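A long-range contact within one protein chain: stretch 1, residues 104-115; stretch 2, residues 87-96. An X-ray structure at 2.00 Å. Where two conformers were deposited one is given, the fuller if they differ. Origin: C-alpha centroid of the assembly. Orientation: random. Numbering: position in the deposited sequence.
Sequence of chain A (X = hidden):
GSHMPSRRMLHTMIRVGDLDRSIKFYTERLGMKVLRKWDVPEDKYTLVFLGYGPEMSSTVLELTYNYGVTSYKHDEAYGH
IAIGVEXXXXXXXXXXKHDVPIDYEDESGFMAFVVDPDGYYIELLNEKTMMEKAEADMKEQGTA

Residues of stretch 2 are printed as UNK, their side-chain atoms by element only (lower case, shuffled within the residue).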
# COMPACT_ATOMS: atom_id res chain seq x y z
N TYR A 104 3.13 -16.37 10.33
CA TYR A 104 1.84 -16.90 10.77
C TYR A 104 1.15 -17.66 9.64
O TYR A 104 1.26 -17.28 8.48
CB TYR A 104 0.94 -15.74 11.23
CG TYR A 104 -0.48 -16.14 11.57
CD1 TYR A 104 -0.78 -16.76 12.79
CD2 TYR A 104 -1.53 -15.89 10.69
CE1 TYR A 104 -2.08 -17.13 13.11
CE2 TYR A 104 -2.84 -16.26 11.00
CZ TYR A 104 -3.11 -16.87 12.21
OH TYR A 104 -4.40 -17.23 12.52
N GLU A 105 0.45 -18.73 10.00
CA GLU A 105 -0.31 -19.53 9.05
C GLU A 105 -1.45 -20.18 9.82
O GLU A 105 -1.19 -20.97 10.72
CB GLU A 105 0.61 -20.61 8.45
CG GLU A 105 0.10 -21.30 7.17
CD GLU A 105 0.76 -22.66 6.92
OE1 GLU A 105 0.22 -23.45 6.11
OE2 GLU A 105 1.81 -22.95 7.54
N ASP A 106 -2.70 -19.85 9.50
CA ASP A 106 -3.84 -20.47 10.20
C ASP A 106 -4.13 -21.87 9.66
O ASP A 106 -3.64 -22.25 8.60
CB ASP A 106 -5.10 -19.58 10.18
CG ASP A 106 -5.67 -19.37 8.77
OD1 ASP A 106 -5.27 -20.07 7.82
OD2 ASP A 106 -6.53 -18.47 8.63
N GLU A 107 -4.94 -22.62 10.41
CA GLU A 107 -5.33 -23.97 10.01
C GLU A 107 -6.30 -23.98 8.83
O GLU A 107 -6.33 -24.95 8.05
CB GLU A 107 -5.98 -24.72 11.19
CG GLU A 107 -5.05 -25.67 11.97
CD GLU A 107 -4.31 -24.98 13.11
OE1 GLU A 107 -3.60 -23.99 12.85
OE2 GLU A 107 -4.42 -25.45 14.27
N SER A 108 -7.10 -22.93 8.69
CA SER A 108 -8.22 -22.93 7.74
C SER A 108 -7.80 -22.68 6.29
O SER A 108 -8.47 -23.15 5.37
CB SER A 108 -9.29 -21.91 8.17
OG SER A 108 -8.94 -20.58 7.82
N GLY A 109 -6.69 -21.96 6.10
CA GLY A 109 -6.21 -21.57 4.77
C GLY A 109 -6.67 -20.19 4.35
O GLY A 109 -6.50 -19.80 3.20
N PHE A 110 -7.24 -19.42 5.28
CA PHE A 110 -7.74 -18.08 4.98
C PHE A 110 -6.62 -17.04 4.91
O PHE A 110 -6.63 -16.14 4.07
CB PHE A 110 -8.79 -17.66 6.02
CG PHE A 110 -9.18 -16.21 5.93
CD1 PHE A 110 -9.86 -15.73 4.82
CD2 PHE A 110 -8.86 -15.32 6.95
CE1 PHE A 110 -10.21 -14.39 4.72
CE2 PHE A 110 -9.21 -13.97 6.86
CZ PHE A 110 -9.88 -13.51 5.75
N MET A 111 -5.64 -17.18 5.80
CA MET A 111 -4.68 -16.11 6.07
C MET A 111 -3.30 -16.64 6.45
O MET A 111 -3.17 -17.64 7.15
CB MET A 111 -5.23 -15.23 7.19
CG MET A 111 -4.23 -14.34 7.91
SD MET A 111 -5.02 -13.33 9.19
CE MET A 111 -6.18 -14.47 9.92
N ALA A 112 -2.26 -15.95 5.99
CA ALA A 112 -0.90 -16.21 6.44
C ALA A 112 -0.11 -14.92 6.37
O ALA A 112 -0.51 -13.98 5.68
CB ALA A 112 -0.24 -17.29 5.59
N PHE A 113 0.98 -14.88 7.12
CA PHE A 113 1.91 -13.77 7.05
C PHE A 113 3.29 -14.31 6.71
O PHE A 113 3.77 -15.24 7.37
CB PHE A 113 1.97 -13.00 8.36
CG PHE A 113 0.93 -11.93 8.48
CD1 PHE A 113 -0.28 -12.18 9.10
CD2 PHE A 113 1.16 -10.66 7.96
CE1 PHE A 113 -1.25 -11.19 9.21
CE2 PHE A 113 0.19 -9.64 8.06
CZ PHE A 113 -1.01 -9.92 8.69
N VAL A 114 3.90 -13.72 5.69
CA VAL A 114 5.27 -14.03 5.29
C VAL A 114 6.12 -12.75 5.32
O VAL A 114 5.58 -11.64 5.34
CB VAL A 114 5.32 -14.70 3.89
CG1 VAL A 114 4.37 -15.90 3.85
CG2 VAL A 114 5.01 -13.70 2.77
N VAL A 115 7.44 -12.92 5.32
CA VAL A 115 8.36 -11.80 5.47
C VAL A 115 9.25 -11.67 4.23
O VAL A 115 9.82 -12.67 3.78
CB VAL A 115 9.21 -11.95 6.74
CG1 VAL A 115 9.96 -10.65 7.05
CG2 VAL A 115 8.32 -12.35 7.92
N UNK A 87 -4.99 -20.01 -3.25
CA UNK A 87 -4.60 -21.10 -2.35
C UNK A 87 -3.43 -20.60 -1.48
O UNK A 87 -2.24 -20.50 -1.93
c UNK A 87 -4.21 -22.35 -3.14
o UNK A 87 -3.93 -23.45 -1.05
o UNK A 87 -4.35 -24.71 -2.81
c UNK A 87 -4.16 -23.60 -2.27
N UNK A 88 -3.80 -20.28 -0.23
CA UNK A 88 -2.81 -19.78 0.72
C UNK A 88 -1.87 -20.89 1.15
O UNK A 88 -0.65 -20.69 1.20
c UNK A 88 -3.49 -19.16 1.97
c UNK A 88 -2.43 -18.64 2.96
c UNK A 88 -4.43 -18.05 1.56
N UNK A 89 -2.43 -22.07 1.44
CA UNK A 89 -1.63 -23.16 1.96
C UNK A 89 -0.58 -23.53 0.91
O UNK A 89 0.62 -23.68 1.25
n UNK A 89 -1.97 -28.39 4.50
c UNK A 89 -1.79 -25.63 2.77
c UNK A 89 -2.67 -26.88 2.62
c UNK A 89 -1.94 -28.15 3.03
c UNK A 89 -2.53 -24.37 2.28
N UNK A 90 -1.00 -23.64 -0.35
CA UNK A 90 -0.11 -24.09 -1.43
C UNK A 90 1.03 -23.09 -1.60
O UNK A 90 2.19 -23.47 -1.81
c UNK A 90 -0.90 -24.27 -2.74
o UNK A 90 -0.36 -27.06 -3.21
c UNK A 90 -0.09 -24.79 -3.93
o UNK A 90 1.49 -26.53 -4.27
c UNK A 90 0.38 -26.23 -3.78
N UNK A 91 0.69 -21.81 -1.48
CA UNK A 91 1.67 -20.77 -1.63
C UNK A 91 2.71 -20.86 -0.49
O UNK A 91 3.91 -20.84 -0.74
c UNK A 91 0.97 -19.41 -1.70
c UNK A 91 1.81 -18.17 -2.02
c UNK A 91 2.69 -18.39 -3.24
c UNK A 91 0.88 -17.00 -2.23
N UNK A 92 2.16 -20.92 0.75
CA UNK A 92 3.00 -20.91 1.96
C UNK A 92 3.99 -22.05 1.93
O UNK A 92 5.17 -21.87 2.28
c UNK A 92 2.16 -20.96 3.27
c UNK A 92 1.38 -19.65 3.47
c UNK A 92 3.05 -21.22 4.49
N UNK A 93 3.50 -23.23 1.51
CA UNK A 93 4.37 -24.37 1.29
C UNK A 93 5.50 -23.95 0.34
O UNK A 93 6.72 -24.05 0.66
c UNK A 93 3.56 -25.57 0.74
N UNK A 94 5.05 -23.52 -0.90
CA UNK A 94 6.06 -23.11 -1.88
C UNK A 94 7.08 -22.14 -1.30
O UNK A 94 8.28 -22.26 -1.56
o UNK A 94 6.96 -23.35 -4.66
o UNK A 94 6.55 -21.19 -4.76
c UNK A 94 6.37 -22.32 -4.26
c UNK A 94 5.41 -22.46 -3.10
N UNK A 95 6.60 -21.17 -0.53
CA UNK A 95 7.47 -20.19 0.12
C UNK A 95 8.45 -20.87 1.08
O UNK A 95 9.68 -20.69 0.97
c UNK A 95 5.20 -15.81 -1.06
c UNK A 95 6.62 -19.18 0.90
s UNK A 95 6.44 -16.61 -0.04
c UNK A 95 5.76 -18.28 0.05
N UNK A 96 7.91 -21.67 2.00
CA UNK A 96 8.75 -22.37 2.98
C UNK A 96 9.84 -23.21 2.30
O UNK A 96 10.95 -23.33 2.83
c UNK A 96 8.50 -23.65 5.20
n UNK A 96 6.29 -24.40 6.08
c UNK A 96 5.83 -23.60 7.04
n UNK A 96 4.53 -23.34 7.13
c UNK A 96 7.69 -24.76 5.88
c UNK A 96 7.87 -23.25 3.87
n UNK A 96 6.66 -23.04 7.92
O HOH W 1 -6.46 -20.63 0.69
O HOH W 2 1.31 -24.91 3.52

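Position 87 has two side-chain carbons, the second carrying two oxygens. It makes no contact with stretch 1. One oxygen accepts from the backbone N of position 90. This is Asp-87, the N-cap.

Position 88 has one carbon carrying two carbons. It points toward stretch 1. One branch carbon lies 3.2 Å from Gly-109 O, the other 3.7 Å from Ala-112 CB. This is Val-88. A water accepts from Val-88 N (2.8 Å) and donates to Gly-109 O (2.6 Å).

Position 89 has four carbons in a row ending in nitrogen. Its CA-to-CB bond points sideways, and its second carbon is 4.5 Å from Glu-105 OE1. This is Lys-89.

Position 90 has three carbons, the third carrying two oxygens. It reaches nothing on stretch 1. This is Glu-90; its N donates to Asp-87 OD1 at 3.0 Å.

Position 91 has four carbons, forked at the second. It is buried but out of reach of stretch 1. This is Leu-91.

Position 92 has one carbon carrying two carbons. It points toward stretch 1. One branch carbon is 3.6 Å from Glu-105 CD, the other 3.6 Å from Ala-112 CB. This is Val-92.

Position 93 has a single carbon, pointing away from stretch 1. This is Ala-93.

Position 94 has two carbons, the second carrying two oxygens. It makes no contact here; one oxygen is hydrogen-bonded elsewhere in the structure. This is Asp-94.

Position 95 has an unbranched chain of two carbons, a sulfur and a carbon. The sulfur lies 4.3 Å from Val-114 CG2. This is Met-95.

Position 96 has three carbons, a nitrogen, then a carbon carrying two nitrogens. It starts sideways, but its end comes nearer stretch 1. One terminal nitrogen is 2.8 Å from Glu-105 OE2. This is Arg-96, and the pair is a salt bridge.

The helix runs at 22° to strand 111-115, with axes 9.0 Å apart at closest. Alternate strand residues Ala-112 and Val-114 face it. The small Ala-112 side chain meets both Val-88 and Val-92, one helical turn apart. Val-114 meets Met-95 further along. Gly-109 comes close to the start of the helix, and its backbone angles themselves call for glycine. Glu-105 adds a polar margin: OE2 meets Arg-96 near the guanidinium plane, while a second water donates to OE1 (3.2 Å) and to Lys-89 O (2.7 Å). Apolar packing, one salt bridge and two waters join the stretches.

Stretch 2 (87-96) DVKELVADMR
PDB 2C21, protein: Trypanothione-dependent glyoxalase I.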